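Local coordinates for protein trehalose monomycolate exporter MmpL3 (Mycobacterium tuberculosis, PDB 7NVH) that exports trehalose monomycolate, a mycolic acid ester of trehalose, as a membrane transporter of the RND permease clan, at residues Tyr44-Ser50 and Ala546-Ser551. Residues are numbered along the deposited sequence; the frame is centred on the assembly and turned at random.
Sequences YDDGSQS and ALELDS. With AV0 (Lauryl Maltose Neopentyl Glycol), chain B.
Y44 lays one face of its ring on L547 of helix 544-556: L547 CB sits over the centre of that face, 4.0 Å from the Y44 ring centroid, a CH-pi contact, and the two side chains cross at about a right angle. L547 CD2 reaches Y44 CD2 at 3.9 Å. CG of Y44 stands anti to the carbonyl carbon (chi1 -61°), which swings the ring out over L547. The ring also lies side by side with E548, pointing the same way. Its plane is 38° from the E548 carboxylate, and Y44 OH stays 3.6 Å from E548 OE2, a proximity rather than a bond. Both residues and L547 line the pocket holding lauryl maltose neopentyl glycol; the E548 carboxylate lies next to its CBP carbon.

Past the ring, the chain makes a type I turn from D45 to S48, reinforced by an Asx turn in which D45 OD1 accepts from G47 N, and leads on to S50. D550 of helix 544-556 accepts from S50 OG at its OD2, 3.0 Å away on the anti side and 32° out of the carboxylate plane, and from S50 N through a weak bond. R529 forms a salt bridge to the same oxygen. The contact thus joins the two MMPL family regions through a Y44-L547 packing surface against the detergent's maltose groups, edged by the E548 carboxylate, and a polar half at D550, where the arginine and the S50 donors probably stabilise a buried negative charge.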
loop_
_atom_site.group_PDB
_atom_site.type_symbol
_atom_site.label_atom_id
_atom_site.label_comp_id
_atom_site.label_asym_id
_atom_site.label_seq_id
_atom_site.Cartn_x
_atom_site.Cartn_y
_atom_site.Cartn_z
ATOM N N TYR A 44 1.691 13.246 -2.566
ATOM C CA TYR A 44 1.206 14.411 -3.286
ATOM C C TYR A 44 1.856 14.485 -4.659
ATOM O O TYR A 44 3.028 14.135 -4.823
ATOM C CB TYR A 44 1.494 15.690 -2.497
ATOM C CG TYR A 44 0.820 15.726 -1.146
ATOM C CD1 TYR A 44 -0.440 15.179 -0.965
ATOM C CD2 TYR A 44 1.449 16.296 -0.050
ATOM C CE1 TYR A 44 -1.059 15.204 0.266
ATOM C CE2 TYR A 44 0.837 16.325 1.185
ATOM C CZ TYR A 44 -0.416 15.777 1.337
ATOM O OH TYR A 44 -1.031 15.804 2.565
ATOM N N ASP A 45 1.083 14.941 -5.644
ATOM C CA ASP A 45 1.590 15.146 -6.994
ATOM C C ASP A 45 2.640 16.248 -6.976
ATOM O O ASP A 45 2.302 17.429 -6.873
ATOM C CB ASP A 45 0.439 15.502 -7.939
ATOM C CG ASP A 45 0.870 15.611 -9.392
ATOM O OD1 ASP A 45 2.086 15.618 -9.677
ATOM O OD2 ASP A 45 -0.022 15.698 -10.260
ATOM N N ASP A 46 3.911 15.875 -7.102
ATOM C CA ASP A 46 5.007 16.824 -6.956
ATOM C C ASP A 46 5.091 17.829 -8.096
ATOM O O ASP A 46 5.853 18.796 -7.989
ATOM C CB ASP A 46 6.334 16.073 -6.828
ATOM C CG ASP A 46 6.442 15.305 -5.526
ATOM O OD1 ASP A 46 6.760 15.927 -4.491
ATOM O OD2 ASP A 46 6.204 14.079 -5.536
ATOM N N GLY A 47 4.342 17.630 -9.177
ATOM C CA GLY A 47 4.260 18.601 -10.246
ATOM C C GLY A 47 3.024 19.469 -10.228
ATOM O O GLY A 47 2.833 20.265 -11.158
ATOM N N SER A 48 2.175 19.356 -9.211
ATOM C CA SER A 48 0.936 20.110 -9.156
ATOM C C SER A 48 1.204 21.560 -8.772
ATOM O O SER A 48 2.322 21.948 -8.426
ATOM C CB SER A 48 -0.033 19.470 -8.166
ATOM O OG SER A 48 0.620 19.144 -6.954
ATOM N N GLN A 49 0.152 22.373 -8.841
ATOM C CA GLN A 49 0.249 23.776 -8.468
ATOM C C GLN A 49 0.169 23.998 -6.967
ATOM O O GLN A 49 0.438 25.112 -6.508
ATOM C CB GLN A 49 -0.849 24.581 -9.162
ATOM C CG GLN A 49 -0.526 24.959 -10.591
ATOM C CD GLN A 49 -1.120 26.292 -10.985
ATOM O OE1 GLN A 49 -2.012 26.808 -10.312
ATOM N NE2 GLN A 49 -0.628 26.861 -12.077
ATOM N N SER A 50 -0.197 22.975 -6.195
ATOM C CA SER A 50 -0.253 23.100 -4.744
ATOM C C SER A 50 1.071 22.737 -4.087
ATOM O O SER A 50 1.453 23.352 -3.087
ATOM C CB SER A 50 -1.372 22.222 -4.184
ATOM O OG SER A 50 -1.108 20.854 -4.429
ATOM N N ALA A 546 -5.889 21.754 -0.574
ATOM C CA ALA A 546 -5.618 21.704 -2.004
ATOM C C ALA A 546 -4.602 20.628 -2.354
ATOM O O ALA A 546 -4.659 20.063 -3.450
ATOM C CB ALA A 546 -5.127 23.064 -2.497
ATOM N N LEU A 547 -3.669 20.341 -1.445
ATOM C CA LEU A 547 -2.648 19.330 -1.683
ATOM C C LEU A 547 -3.231 17.943 -1.900
ATOM O O LEU A 547 -2.642 17.154 -2.645
ATOM C CB LEU A 547 -1.669 19.290 -0.511
ATOM C CG LEU A 547 -0.506 20.278 -0.556
ATOM C CD1 LEU A 547 0.111 20.434 0.821
ATOM C CD2 LEU A 547 0.532 19.827 -1.555
ATOM N N GLU A 548 -4.362 17.630 -1.274
ATOM C CA GLU A 548 -5.013 16.338 -1.436
ATOM C C GLU A 548 -5.904 16.282 -2.665
ATOM O O GLU A 548 -5.929 15.263 -3.361
ATOM C CB GLU A 548 -5.838 16.011 -0.191
ATOM C CG GLU A 548 -5.004 15.504 0.964
ATOM C CD GLU A 548 -5.390 16.140 2.280
ATOM O OE1 GLU A 548 -6.573 16.505 2.441
ATOM O OE2 GLU A 548 -4.505 16.281 3.150
ATOM N N LEU A 549 -6.632 17.363 -2.953
ATOM C CA LEU A 549 -7.438 17.408 -4.165
ATOM C C LEU A 549 -6.562 17.345 -5.407
ATOM O O LEU A 549 -6.927 16.706 -6.400
ATOM C CB LEU A 549 -8.298 18.669 -4.177
ATOM C CG LEU A 549 -9.234 18.833 -2.982
ATOM C CD1 LEU A 549 -9.741 20.258 -2.900
ATOM C CD2 LEU A 549 -10.390 17.855 -3.073
ATOM N N ASP A 550 -5.401 18.002 -5.375
ATOM C CA ASP A 550 -4.502 17.950 -6.521
ATOM C C ASP A 550 -3.962 16.544 -6.737
ATOM O O ASP A 550 -3.853 16.089 -7.879
ATOM C CB ASP A 550 -3.361 18.947 -6.340
ATOM C CG ASP A 550 -3.682 20.305 -6.925
ATOM O OD1 ASP A 550 -4.822 20.495 -7.395
ATOM O OD2 ASP A 550 -2.797 21.184 -6.914
ATOM N N SER A 551 -3.623 15.837 -5.658
ATOM C CA SER A 551 -3.176 14.455 -5.799
ATOM C C SER A 551 -4.295 13.567 -6.327
ATOM O O SER A 551 -4.063 12.708 -7.186
ATOM C CB SER A 551 -2.662 13.924 -4.463
ATOM O OG SER A 551 -3.732 13.683 -3.569
HETATM C C1 AV0 B . 2.962 15.857 5.559
HETATM O O1 AV0 B . 1.958 15.057 6.084
HETATM C C2 AV0 B . 3.656 15.146 4.413
HETATM O O2 AV0 B . 4.237 13.938 4.903
HETATM C C3 AV0 B . 4.733 16.000 3.816
HETATM O O3 AV0 B . 5.199 15.337 2.607
HETATM C C4 AV0 B . 4.290 17.382 3.477
HETATM O O4 AV0 B . 5.475 18.243 3.318
HETATM C C5 AV0 B . 3.408 18.037 4.544
HETATM O O5 AV0 B . 2.367 17.131 5.089
HETATM C C6 AV0 B . 2.733 19.227 3.946
HETATM O O6 AV0 B . 1.351 19.139 4.183
HETATM C CAA AV0 B . 3.536 4.076 7.448
HETATM C CAB AV0 B . -1.122 21.837 16.371
HETATM O OAI AV0 B . 5.072 15.890 -0.094
HETATM O OAJ AV0 B . -8.557 21.077 11.188
HETATM O OAL AV0 B . -6.955 14.964 6.081
HETATM O OAN AV0 B . -5.075 19.488 9.183
HETATM O OAP AV0 B . -2.644 18.233 9.827
HETATM O OAQ AV0 B . 5.054 20.618 -0.779
HETATM O OAR AV0 B . -10.674 19.662 8.959
HETATM O OAS AV0 B . 8.138 18.882 0.053
HETATM O OAT AV0 B . -11.085 16.980 7.980
HETATM O OAU AV0 B . 5.699 20.733 2.045
HETATM O OAV AV0 B . -8.705 15.603 7.496
HETATM C CAW AV0 B . 3.577 5.559 7.773
HETATM C CAX AV0 B . -1.398 20.301 16.341
HETATM C CAY AV0 B . 3.848 6.350 6.504
HETATM C CAZ AV0 B . -1.435 19.807 14.868
HETATM C CBA AV0 B . 3.554 7.830 6.757
HETATM C CBB AV0 B . -1.779 18.300 14.853
HETATM C CBC AV0 B . 2.137 7.974 7.344
HETATM C CBD AV0 B . -1.984 17.808 13.385
HETATM C CBE AV0 B . 1.688 9.468 7.262
HETATM C CBF AV0 B . -1.852 16.272 13.352
HETATM C CBG AV0 B . 2.747 10.390 8.004
HETATM C CBH AV0 B . -1.948 15.763 11.864
HETATM C CBI AV0 B . 2.707 11.832 7.374
HETATM C CBJ AV0 B . -0.853 14.682 11.624
HETATM C CBK AV0 B . 1.824 12.798 8.283
HETATM C CBL AV0 B . -0.868 14.236 10.120
HETATM C CBM AV0 B . 5.735 16.985 -0.683
HETATM C CBN AV0 B . -8.851 19.708 11.321
HETATM C CBP AV0 B . -5.989 15.979 5.935
HETATM C CBQ AV0 B . 0.525 13.247 7.494
HETATM C CBR AV0 B . 0.292 14.973 9.367
HETATM C CBS AV0 B . 1.202 15.735 7.103
HETATM C CBT AV0 B . -1.298 15.117 7.326
HETATM O OBV AV0 B . -1.712 16.356 7.935
HETATM O OBX AV0 B . -3.869 16.003 7.086
HETATM O OBY AV0 B . 4.663 18.211 1.113
HETATM O OBZ AV0 B . -7.644 17.909 10.228
HETATM O OCB AV0 B . -7.032 17.821 7.982
HETATM C CCC AV0 B . 5.031 18.255 -0.319
HETATM C CCD AV0 B . -8.598 19.001 10.002
HETATM C CCF AV0 B . -5.315 16.231 7.262
HETATM C CCH AV0 B . -4.814 18.070 8.890
HETATM C CCJ AV0 B . -3.067 16.445 8.241
HETATM C CCL AV0 B . -3.383 17.893 8.635
HETATM C CCM AV0 B . 0.183 14.752 7.829
HETATM C CCN AV0 B . 5.908 19.460 -0.673
HETATM C CCO AV0 B . -9.935 18.517 9.436
HETATM C CCQ AV0 B . -5.628 17.660 7.711
HETATM C CCR AV0 B . 5.851 18.330 1.972
HETATM C CCS AV0 B . -7.487 17.051 9.033
HETATM C CCT AV0 B . 6.988 19.768 0.297
HETATM C CCU AV0 B . -9.774 17.557 8.309
HETATM C CCV AV0 B . 6.574 19.644 1.718
HETATM C CCW AV0 B . -8.847 16.477 8.642
#